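Local coordinates for type III restriction-modification enzyme EcoP15I Res subunit (PDB 4ZCF), which acts with the Mod subunit as an ATP-dependent type III restriction endonuclease that cleaves DNA 25-27 base pairs downstream of one of two inversely oriented CAGCAG sites, at residues A371-M374 with M375-A378; F757-H760 with G761-H764; K236-E239 with N240-F244; K47-E50 with Q51-Y54. All blocks are in the same frame, centred on the assembly; numbering follows the deposited sequence.

Interaction 1. Residues A371-M374 with M375-A378; sequences ADNM and MRKA
Asn373 and Arg376 meet one turn apart on helix 368-389. Their contact is polar. Arg376 keeps CG anti to its own backbone N (chi1 -165°) and bends at chi3 (63°), which folds the guanidinium back along the helix. Asn373 CA then lies over one guanidinium face. The Asn373 amide crosses the guanidinium obliquely, with the two planes 67° apart. Arg376 NH2 comes to 3.3 Å from Asn373 CG. An alanine in place of Asn373 takes away the amide beside the guanidinium, and the Arg376 end would probably be set freer to turn. The charge of Asp372 is near but does not touch: its OD2 is 4.8 Å from Arg376 NH1.

Backbone bonds form the second group. Met375 N donates to Ala371 O at 2.9 Å. Lys377 N donates to Asn373 O at 3.1 Å, and Ala378 N to Met374 O at 3.2 Å. Arg376 N reaches Asp372 O from above the carbonyl plane.

Van der Waals contacts of Met375 form the third group. Its CE methyl rests 3.7 Å from the carboxylate oxygen Asp372 OD1. The rest of its packing is apolar, on Phe402 of strand 399-404 and Phe424 of helix 421-434. Ala378 also touches Phe402.

The chemistry is that of an amphipathic helix turn. Met375 and Ala378 face a parallel sheet of the helicase-like domain. The guanidinium stays on the exposed side, where the nearby Asp372 carboxylate would probably offset part of its charge.

Interaction 2. Residues F757-H760 with G761-H764; sequences FVKH and GTLH
Val758 lays its CG2 methyl over Leu763, 3.6 Å from Leu763 CG. CD2 of Leu763 also touches the methyl, while its CD1 turns to the backbone and lies 3.5 Å from Val758 O. Lys759 is the N-cap of helix 760-769, so the apolar pair joins the residue before the cap to the fourth residue after it. This is a hydrophobic staple.

The polar side of the turn centres on Lys759 O. Leu763 N donates to it at 3.2 Å, with an N-H...O angle of 151°. Thr762 OG1 donates to it as well, also at 3.2 Å, and from the same face of the carbonyl plane. Thr762 holds OG1 between its backbone N and carbonyl carbon (chi1 66°), which turns the hydroxyl back toward the start of the helix. There it also touches Val758 CG2, at 3.5 Å. With a valine in place of Thr762, the Lys759 carbonyl would probably lose its hydroxyl donor and depend mainly on Leu763 N. One residue on, His764 N donates to His760 O at 3.1 Å.

Lys759 NZ bonds to Ser613 O of a neighbouring Mod subunit. The ring of His764 meets Phe532 of that subunit edge-to-face, and its ND1 bonds to Tyr745 OH. The turn links helix 745-756 to helix 760-769 and lies against the Mod subunit. Leu763 packs on Ser753 and Ile756 of the first helix, and on Phe695 of helix 688-701, which also meets Val758 through Phe691.

Interaction 3. Residues K236-E239 with N240-F244; sequences KTWE and NIEKF. With nucleotides of chain D.
Lys236 CE passes Asn240 OD1 on the first turn of helix 236-242. This is the helix of a beta-alpha-beta unit, between parallel strands 222-226 and 248-253 of the helicase-like domain. Its N-terminal end meets the DNA backbone. Thr237 N donates to OP1 of DT20 of chain D at 3.2 Å, and Thr237 OG1 to the same oxygen at 2.9 Å. With OG1 beside the backbone N (chi1 -45°), the hydroxyl and the N-H of Thr237 both reach that one phosphate oxygen. The helix start would probably favour the negative charge there. Lys236 lays its aliphatic chain along the neighbouring phosphate, that of DA19 of chain D, with Lys236 CD 3.4 Å from its OP1.

The next shell holds these residues in place. Asn192 ND2 bonds to Thr237 OG1, and Asn192 OD1 makes a weak bond with Asn240 ND2. Asn240 N donates to Lys236 O at 3.0 Å, and Ile241 N to Thr237 O at 3.2 Å.

On another side of the helix, the Glu242 carboxylate stands at the edge of the Trp238 ring, near its plane. The fit there is tight in the model and its details are doubtful. Glu239 lies alongside Glu242, pointing the same way, and the like charges would probably repel. Farther in, Ile241 and Trp238 pack on Phe231 and on strand 222-226. Lys243 NZ donates to Asn240 OD1 at 3.0 Å.

Interaction 4. Residues K47-E50 with Q51-Y54; sequences KLSE and QQYY
Leu48 packs on Tyr53 across the start of helix 50-64, with Leu48 CG 4.1 Å from Tyr53 CB. Ser49 is the N-cap, so the pair spans the cap as a hydrophobic staple. The two side chains cross at about a right angle. Leu48 CD1 also touches Gln52 CB, at 3.8 Å, and so covers the first turn beside the cap.

Tyr53 sets CG anti to its backbone N (chi1 179°). This carries the ring away from the cap into the protein, where its hydroxyl bonds to Ser77 O and the ring meets Val24 and Asn262. Tyr53 N donates to Ser49 O at 3.1 Å, and that bond is nearly straight, at 174°.

Glu50 is the first residue of the helix. It takes part mainly through its backbone, and its extended side chain is exposed and touches Ala75. Its carbonyl O accepts from Tyr54 N. The Tyr54 ring beyond meets His68 and His73, and its OH bonds to His68 NE2.

The cap itself closes the turn: Ser49 OG accepts from Gln52 N at 3.1 Å, with an N-H...O angle of 167°.

Overall arrangement
All four contacts are local, each within a helix or at its start, and none touches another. Interactions 3 and 4 are the nearest pair, with centres 24 Å apart. Interaction 4 is a surface contact; the other three are partly buried. Interactions 2 and 4 share a motif, a staple across a helix start, but only 4 has a serine side-chain cap, and 2 faces the Mod subunit. Interaction 3 adds a phosphate grip at its helix start. Interaction 1 lies within a long helix against a second parallel sheet, distinct from the one that packs on the helix of interaction 3, with a polar outer side. Interactions 1 and 2 lie on opposite sides of the chain's centre, 63 Å apart between centres.

Interaction 1. Residues A371-M374 with M375-A378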
loop_
_atom_site.group_PDB
_atom_site.type_symbol
_atom_site.label_atom_id
_atom_site.label_comp_id
_atom_site.label_asym_id
_atom_site.label_seq_id
_atom_site.Cartn_x
_atom_site.Cartn_y
_atom_site.Cartn_z
ATOM N N ALA C 371 -29.446 -20.326 34.548
ATOM C CA ALA C 371 -28.794 -19.105 34.122
ATOM C C ALA C 371 -29.366 -17.856 34.738
ATOM O O ALA C 371 -28.645 -17.002 35.190
ATOM C CB ALA C 371 -28.858 -19.003 32.621
ATOM N N ASP C 372 -30.679 -17.778 34.782
ATOM C CA ASP C 372 -31.364 -16.569 35.154
ATOM C C ASP C 372 -30.969 -16.328 36.560
ATOM O O ASP C 372 -30.972 -15.223 37.041
ATOM C CB ASP C 372 -32.860 -16.780 35.083
ATOM C CG ASP C 372 -33.580 -15.572 34.614
ATOM O OD1 ASP C 372 -32.894 -14.618 34.224
ATOM O OD2 ASP C 372 -34.822 -15.567 34.652
ATOM N N ASN C 373 -30.715 -17.431 37.230
ATOM C CA ASN C 373 -30.363 -17.459 38.650
ATOM C C ASN C 373 -28.918 -16.988 38.834
ATOM O O ASN C 373 -28.652 -16.166 39.716
ATOM C CB ASN C 373 -30.551 -18.870 39.217
ATOM C CG ASN C 373 -31.170 -18.919 40.594
ATOM O OD1 ASN C 373 -30.529 -18.608 41.605
ATOM N ND2 ASN C 373 -32.415 -19.372 40.670
ATOM N N MET C 374 -27.993 -17.495 37.988
ATOM C CA MET C 374 -26.564 -17.150 37.991
ATOM C C MET C 374 -26.344 -15.657 37.692
ATOM O O MET C 374 -25.539 -15.011 38.363
ATOM C CB MET C 374 -25.808 -18.018 36.968
ATOM C CG MET C 374 -24.823 -18.969 37.599
ATOM S SD MET C 374 -23.748 -19.811 36.411
ATOM C CE MET C 374 -24.931 -20.951 35.643
ATOM N N MET C 375 -27.082 -15.125 36.693
ATOM C CA MET C 375 -27.042 -13.734 36.243
ATOM C C MET C 375 -27.584 -12.766 37.303
ATOM O O MET C 375 -26.978 -11.718 37.528
ATOM C CB MET C 375 -27.790 -13.591 34.913
ATOM C CG MET C 375 -27.788 -12.182 34.361
ATOM S SD MET C 375 -28.458 -12.076 32.689
ATOM C CE MET C 375 -30.230 -12.280 33.027
ATOM N N ARG C 376 -28.711 -13.125 37.954
ATOM C CA ARG C 376 -29.343 -12.348 39.028
ATOM C C ARG C 376 -28.396 -12.217 40.232
ATOM O O ARG C 376 -28.229 -11.115 40.755
ATOM C CB ARG C 376 -30.657 -13.022 39.453
ATOM C CG ARG C 376 -31.584 -12.153 40.305
ATOM C CD ARG C 376 -32.966 -12.769 40.456
ATOM N NE ARG C 376 -32.940 -14.057 41.159
ATOM C CZ ARG C 376 -33.183 -15.235 40.590
ATOM N NH1 ARG C 376 -33.478 -15.308 39.295
ATOM N NH2 ARG C 376 -33.137 -16.349 41.309
ATOM N N LYS C 377 -27.770 -13.343 40.645
ATOM C CA LYS C 377 -26.820 -13.444 41.755
ATOM C C LYS C 377 -25.558 -12.558 41.544
ATOM O O LYS C 377 -25.138 -11.881 42.484
ATOM C CB LYS C 377 -26.453 -14.923 41.982
ATOM C CG LYS C 377 -25.766 -15.228 43.312
ATOM C CD LYS C 377 -25.726 -16.735 43.600
ATOM C CE LYS C 377 -24.551 -17.463 42.981
ATOM N NZ LYS C 377 -24.553 -18.908 43.334
ATOM N N ALA C 378 -24.981 -12.549 40.313
ATOM C CA ALA C 378 -23.796 -11.743 39.956
ATOM C C ALA C 378 -24.103 -10.250 39.945
ATOM O O ALA C 378 -23.235 -9.454 40.302
ATOM C CB ALA C 378 -23.241 -12.170 38.603
#

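Interaction 2. Residues F757-H760 with G761-H764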
loop_
_atom_site.group_PDB
_atom_site.type_symbol
_atom_site.label_atom_id
_atom_site.label_comp_id
_atom_site.label_asym_id
_atom_site.label_seq_id
_atom_site.Cartn_x
_atom_site.Cartn_y
_atom_site.Cartn_z
ATOM N N PHE C 757 20.188 11.168 41.363
ATOM C CA PHE C 757 20.365 12.166 40.319
ATOM C C PHE C 757 21.340 13.277 40.635
ATOM O O PHE C 757 21.087 14.107 41.473
ATOM C CB PHE C 757 19.028 12.891 40.213
ATOM C CG PHE C 757 17.870 11.996 39.958
ATOM C CD1 PHE C 757 17.514 11.039 40.854
ATOM C CD2 PHE C 757 17.137 12.127 38.811
ATOM C CE1 PHE C 757 16.457 10.206 40.613
ATOM C CE2 PHE C 757 16.074 11.303 38.558
ATOM C CZ PHE C 757 15.738 10.334 39.462
ATOM N N VAL C 758 22.374 13.385 39.827
ATOM C CA VAL C 758 23.325 14.504 39.912
ATOM C C VAL C 758 23.676 15.107 38.550
ATOM O O VAL C 758 23.684 14.389 37.555
ATOM C CB VAL C 758 24.504 14.411 40.961
ATOM C CG1 VAL C 758 24.465 13.145 41.816
ATOM C CG2 VAL C 758 25.883 14.639 40.356
ATOM N N LYS C 759 23.897 16.440 38.513
ATOM C CA LYS C 759 24.212 17.236 37.327
ATOM C C LYS C 759 25.263 16.604 36.444
ATOM O O LYS C 759 26.252 16.084 36.954
ATOM C CB LYS C 759 24.659 18.644 37.719
ATOM C CG LYS C 759 23.538 19.649 37.911
ATOM C CD LYS C 759 24.127 21.057 38.000
ATOM C CE LYS C 759 23.135 22.127 37.639
ATOM N NZ LYS C 759 23.790 23.261 36.915
ATOM N N HIS C 760 25.046 16.648 35.116
ATOM C CA HIS C 760 25.965 16.125 34.104
ATOM C C HIS C 760 27.326 16.788 34.252
ATOM O O HIS C 760 28.330 16.096 34.174
ATOM C CB HIS C 760 25.433 16.389 32.683
ATOM C CG HIS C 760 24.397 15.423 32.221
ATOM N ND1 HIS C 760 23.062 15.581 32.554
ATOM C CD2 HIS C 760 24.521 14.345 31.415
ATOM C CE1 HIS C 760 22.422 14.579 31.969
ATOM N NE2 HIS C 760 23.258 13.808 31.272
ATOM N N GLY C 761 27.333 18.113 34.462
ATOM C CA GLY C 761 28.535 18.925 34.613
ATOM C C GLY C 761 29.350 18.641 35.856
ATOM O O GLY C 761 30.580 18.694 35.808
ATOM N N THR C 762 28.677 18.351 36.985
ATOM C CA THR C 762 29.363 18.063 38.251
ATOM C C THR C 762 29.949 16.639 38.294
ATOM O O THR C 762 30.961 16.428 38.959
ATOM C CB THR C 762 28.519 18.472 39.454
ATOM O OG1 THR C 762 27.366 17.641 39.501
ATOM C CG2 THR C 762 28.126 19.957 39.420
ATOM N N LEU C 763 29.322 15.682 37.562
ATOM C CA LEU C 763 29.771 14.296 37.417
ATOM C C LEU C 763 30.999 14.299 36.509
ATOM O O LEU C 763 31.974 13.598 36.769
ATOM C CB LEU C 763 28.670 13.426 36.762
ATOM C CG LEU C 763 27.461 13.042 37.603
ATOM C CD1 LEU C 763 26.385 12.394 36.758
ATOM C CD2 LEU C 763 27.851 12.143 38.740
ATOM N N HIS C 764 30.944 15.097 35.443
ATOM C CA HIS C 764 32.032 15.254 34.489
ATOM C C HIS C 764 33.247 15.951 35.141
ATOM O O HIS C 764 34.381 15.578 34.865
ATOM C CB HIS C 764 31.517 16.030 33.269
ATOM C CG HIS C 764 32.576 16.417 32.296
ATOM N ND1 HIS C 764 33.223 15.472 31.518
ATOM C CD2 HIS C 764 33.052 17.644 31.988
ATOM C CE1 HIS C 764 34.083 16.148 30.777
ATOM N NE2 HIS C 764 34.014 17.461 31.023
#

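Interaction 3. Residues K236-E239 with N240-F244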
loop_
_atom_site.group_PDB
_atom_site.type_symbol
_atom_site.label_atom_id
_atom_site.label_comp_id
_atom_site.label_asym_id
_atom_site.label_seq_id
_atom_site.Cartn_x
_atom_site.Cartn_y
_atom_site.Cartn_z
ATOM N N LYS C 236 6.253 -29.872 14.329
ATOM C CA LYS C 236 6.430 -28.994 13.171
ATOM C C LYS C 236 6.776 -27.547 13.485
ATOM O O LYS C 236 7.822 -27.085 13.013
ATOM C CB LYS C 236 5.225 -29.084 12.212
ATOM C CG LYS C 236 5.393 -28.303 10.907
ATOM C CD LYS C 236 5.947 -29.143 9.752
ATOM C CE LYS C 236 6.472 -28.298 8.611
ATOM N NZ LYS C 236 5.405 -27.485 7.953
ATOM N N THR C 237 5.914 -26.825 14.242
ATOM C CA THR C 237 6.139 -25.412 14.578
ATOM C C THR C 237 7.561 -25.168 15.092
ATOM O O THR C 237 8.261 -24.293 14.560
ATOM C CB THR C 237 5.064 -24.852 15.539
ATOM O OG1 THR C 237 3.756 -25.257 15.125
ATOM C CG2 THR C 237 5.115 -23.330 15.643
ATOM N N TRP C 238 7.991 -25.971 16.103
ATOM C CA TRP C 238 9.332 -25.857 16.677
ATOM C C TRP C 238 10.435 -26.126 15.657
ATOM O O TRP C 238 11.435 -25.406 15.661
ATOM C CB TRP C 238 9.512 -26.721 17.936
ATOM C CG TRP C 238 10.828 -26.452 18.600
ATOM C CD1 TRP C 238 11.996 -27.123 18.392
ATOM C CD2 TRP C 238 11.159 -25.317 19.409
ATOM N NE1 TRP C 238 13.026 -26.502 19.055
ATOM C CE2 TRP C 238 12.538 -25.397 19.701
ATOM C CE3 TRP C 238 10.414 -24.257 19.953
ATOM C CZ2 TRP C 238 13.187 -24.466 20.516
ATOM C CZ3 TRP C 238 11.059 -23.335 20.767
ATOM C CH2 TRP C 238 12.429 -23.444 21.039
ATOM N N GLU C 239 10.257 -27.144 14.786
ATOM C CA GLU C 239 11.263 -27.489 13.773
ATOM C C GLU C 239 11.482 -26.364 12.773
ATOM O O GLU C 239 12.616 -26.164 12.338
ATOM C CB GLU C 239 10.993 -28.845 13.092
ATOM C CG GLU C 239 11.073 -30.061 14.012
ATOM C CD GLU C 239 12.404 -30.386 14.669
ATOM O OE1 GLU C 239 13.337 -30.812 13.951
ATOM O OE2 GLU C 239 12.494 -30.274 15.914
ATOM N N ASN C 240 10.416 -25.580 12.476
ATOM C CA ASN C 240 10.467 -24.415 11.588
ATOM C C ASN C 240 11.222 -23.251 12.208
ATOM O O ASN C 240 11.894 -22.524 11.470
ATOM C CB ASN C 240 9.072 -23.965 11.172
ATOM C CG ASN C 240 8.386 -24.843 10.166
ATOM O OD1 ASN C 240 9.014 -25.516 9.344
ATOM N ND2 ASN C 240 7.069 -24.801 10.176
ATOM N N ILE C 241 11.071 -23.041 13.547
ATOM C CA ILE C 241 11.762 -22.008 14.351
ATOM C C ILE C 241 13.260 -22.340 14.356
ATOM O O ILE C 241 14.082 -21.428 14.200
ATOM C CB ILE C 241 11.164 -21.871 15.790
ATOM C CG1 ILE C 241 9.692 -21.382 15.748
ATOM C CG2 ILE C 241 12.036 -20.966 16.710
ATOM C CD1 ILE C 241 8.859 -21.654 17.001
ATOM N N GLU C 242 13.611 -23.652 14.451
ATOM C CA GLU C 242 15.015 -24.129 14.376
ATOM C C GLU C 242 15.718 -23.689 13.071
ATOM O O GLU C 242 16.915 -23.429 13.094
ATOM C CB GLU C 242 15.122 -25.655 14.538
ATOM C CG GLU C 242 15.005 -26.148 15.970
ATOM C CD GLU C 242 14.864 -27.648 16.200
ATOM O OE1 GLU C 242 15.117 -28.442 15.264
ATOM O OE2 GLU C 242 14.535 -28.030 17.346
ATOM N N LYS C 243 14.962 -23.562 11.959
ATOM C CA LYS C 243 15.468 -23.141 10.650
ATOM C C LYS C 243 16.104 -21.740 10.654
ATOM O O LYS C 243 16.868 -21.432 9.736
ATOM C CB LYS C 243 14.343 -23.169 9.605
ATOM C CG LYS C 243 13.989 -24.527 9.025
ATOM C CD LYS C 243 12.735 -24.392 8.150
ATOM C CE LYS C 243 12.345 -25.686 7.495
ATOM N NZ LYS C 243 10.916 -25.683 7.086
ATOM N N PHE C 244 15.762 -20.879 11.643
ATOM C CA PHE C 244 16.302 -19.512 11.738
ATOM C C PHE C 244 17.729 -19.435 12.274
ATOM O O PHE C 244 18.312 -18.349 12.249
ATOM C CB PHE C 244 15.401 -18.606 12.595
ATOM C CG PHE C 244 14.022 -18.352 12.050
ATOM C CD1 PHE C 244 13.843 -17.920 10.742
ATOM C CD2 PHE C 244 12.902 -18.494 12.860
ATOM C CE1 PHE C 244 12.565 -17.692 10.236
ATOM C CE2 PHE C 244 11.629 -18.249 12.364
ATOM C CZ PHE C 244 11.466 -17.852 11.053
ATOM P P DT D 20 2.574 -28.510 16.097
ATOM O OP1 DT D 20 3.834 -27.828 16.449
ATOM O OP2 DT D 20 2.594 -29.970 15.855
ATOM O "O5'" DT D 20 1.485 -28.209 17.227
ATOM C "C5'" DT D 20 1.361 -26.895 17.742
ATOM C "C4'" DT D 20 0.181 -26.814 18.688
ATOM O "O4'" DT D 20 -1.021 -27.204 17.977
ATOM C "C3'" DT D 20 0.288 -27.709 19.918
ATOM O "O3'" DT D 20 0.065 -26.941 21.083
ATOM C "C2'" DT D 20 -0.784 -28.775 19.742
ATOM C "C1'" DT D 20 -1.752 -28.143 18.745
ATOM N N1 DT D 20 -2.483 -29.125 17.851
ATOM C C2 DT D 20 -3.862 -29.239 17.954
ATOM O O2 DT D 20 -4.553 -28.578 18.721
ATOM N N3 DT D 20 -4.420 -30.169 17.102
ATOM C C4 DT D 20 -3.757 -30.999 16.202
ATOM O O4 DT D 20 -4.427 -31.794 15.537
ATOM C C5 DT D 20 -2.312 -30.826 16.153
ATOM C C7 DT D 20 -1.446 -31.623 15.221
ATOM C C6 DT D 20 -1.764 -29.920 16.971
ATOM P P DA D 19 1.510 -30.145 9.956
ATOM O OP1 DA D 19 2.587 -29.529 9.118
ATOM O OP2 DA D 19 1.487 -31.618 10.154
ATOM O "O5'" DA D 19 1.480 -29.505 11.431
ATOM C "C5'" DA D 19 1.727 -28.138 11.641
ATOM C "C4'" DA D 19 0.807 -27.586 12.700
ATOM O "O4'" DA D 19 -0.562 -27.630 12.259
ATOM C "C3'" DA D 19 0.794 -28.244 14.067
ATOM O "O3'" DA D 19 1.970 -27.809 14.782
ATOM C "C2'" DA D 19 -0.481 -27.604 14.617
ATOM C "C1'" DA D 19 -1.365 -27.382 13.389
ATOM N N9 DA D 19 -2.558 -28.227 13.301
ATOM C C8 DA D 19 -2.718 -29.366 12.546
ATOM N N7 DA D 19 -3.921 -29.889 12.616
ATOM C C5 DA D 19 -4.588 -29.066 13.508
ATOM C C6 DA D 19 -5.907 -29.076 14.019
ATOM N N6 DA D 19 -6.790 -30.000 13.659
ATOM N N1 DA D 19 -6.292 -28.108 14.895
ATOM C C2 DA D 19 -5.404 -27.156 15.236
ATOM N N3 DA D 19 -4.121 -27.045 14.827
ATOM C C4 DA D 19 -3.770 -28.032 13.949
#

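Interaction 4. Residues K47-E50 with Q51-Y54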
loop_
_atom_site.group_PDB
_atom_site.type_symbol
_atom_site.label_atom_id
_atom_site.label_comp_id
_atom_site.label_asym_id
_atom_site.label_seq_id
_atom_site.Cartn_x
_atom_site.Cartn_y
_atom_site.Cartn_z
ATOM N N LYS C 47 28.974 -13.639 21.108
ATOM C CA LYS C 47 29.777 -14.833 21.389
ATOM C C LYS C 47 30.382 -14.857 22.789
ATOM O O LYS C 47 30.938 -13.860 23.240
ATOM C CB LYS C 47 30.877 -14.965 20.342
ATOM N N LEU C 48 30.265 -16.008 23.471
ATOM C CA LEU C 48 30.821 -16.289 24.803
ATOM C C LEU C 48 31.063 -17.798 24.988
ATOM O O LEU C 48 30.275 -18.604 24.486
ATOM C CB LEU C 48 30.032 -15.620 25.966
ATOM C CG LEU C 48 28.974 -16.407 26.746
ATOM C CD1 LEU C 48 28.824 -15.848 28.148
ATOM C CD2 LEU C 48 27.632 -16.353 26.057
ATOM N N SER C 49 32.192 -18.169 25.638
ATOM C CA SER C 49 32.632 -19.558 25.860
ATOM C C SER C 49 31.620 -20.439 26.598
ATOM O O SER C 49 30.758 -19.919 27.321
ATOM C CB SER C 49 33.993 -19.590 26.556
ATOM O OG SER C 49 33.901 -19.666 27.969
ATOM N N GLU C 50 31.747 -21.779 26.427
ATOM C CA GLU C 50 30.867 -22.761 27.074
ATOM C C GLU C 50 30.955 -22.638 28.595
ATOM O O GLU C 50 29.913 -22.557 29.246
ATOM C CB GLU C 50 31.173 -24.195 26.600
ATOM C CG GLU C 50 30.052 -25.192 26.873
ATOM C CD GLU C 50 30.181 -26.557 26.211
ATOM O OE1 GLU C 50 30.427 -26.609 24.984
ATOM O OE2 GLU C 50 29.978 -27.577 26.910
ATOM N N GLN C 51 32.194 -22.563 29.145
ATOM C CA GLN C 51 32.466 -22.422 30.585
ATOM C C GLN C 51 31.816 -21.147 31.150
ATOM O O GLN C 51 31.080 -21.237 32.136
ATOM C CB GLN C 51 33.994 -22.514 30.888
ATOM C CG GLN C 51 34.455 -22.139 32.321
ATOM C CD GLN C 51 33.667 -22.756 33.473
ATOM O OE1 GLN C 51 33.042 -22.050 34.279
ATOM N NE2 GLN C 51 33.685 -24.077 33.590
ATOM N N GLN C 52 32.066 -19.984 30.495
ATOM C CA GLN C 52 31.498 -18.668 30.827
ATOM C C GLN C 52 29.980 -18.785 30.985
ATOM O O GLN C 52 29.466 -18.548 32.075
ATOM C CB GLN C 52 31.826 -17.647 29.721
ATOM C CG GLN C 52 33.220 -17.031 29.811
ATOM C CD GLN C 52 33.332 -15.898 30.813
ATOM O OE1 GLN C 52 32.337 -15.407 31.374
ATOM N NE2 GLN C 52 34.558 -15.449 31.048
ATOM N N TYR C 53 29.290 -19.243 29.908
ATOM C CA TYR C 53 27.849 -19.470 29.815
ATOM C C TYR C 53 27.386 -20.478 30.867
ATOM O O TYR C 53 26.360 -20.238 31.521
ATOM C CB TYR C 53 27.485 -19.904 28.380
ATOM C CG TYR C 53 26.023 -20.195 28.111
ATOM C CD1 TYR C 53 25.111 -19.162 27.910
ATOM C CD2 TYR C 53 25.575 -21.502 27.932
ATOM C CE1 TYR C 53 23.779 -19.425 27.586
ATOM C CE2 TYR C 53 24.247 -21.777 27.609
ATOM C CZ TYR C 53 23.352 -20.735 27.431
ATOM O OH TYR C 53 22.038 -21.010 27.128
ATOM N N TYR C 54 28.174 -21.565 31.086
ATOM C CA TYR C 54 27.872 -22.539 32.140
ATOM C C TYR C 54 27.895 -21.822 33.520
ATOM O O TYR C 54 26.925 -21.941 34.279
ATOM C CB TYR C 54 28.851 -23.750 32.125
ATOM C CG TYR C 54 28.622 -24.711 33.279
ATOM C CD1 TYR C 54 29.224 -24.501 34.522
ATOM C CD2 TYR C 54 27.739 -25.781 33.156
ATOM C CE1 TYR C 54 28.922 -25.306 35.620
ATOM C CE2 TYR C 54 27.461 -26.619 34.238
ATOM C CZ TYR C 54 28.056 -26.381 35.467
ATOM O OH TYR C 54 27.779 -27.209 36.533
#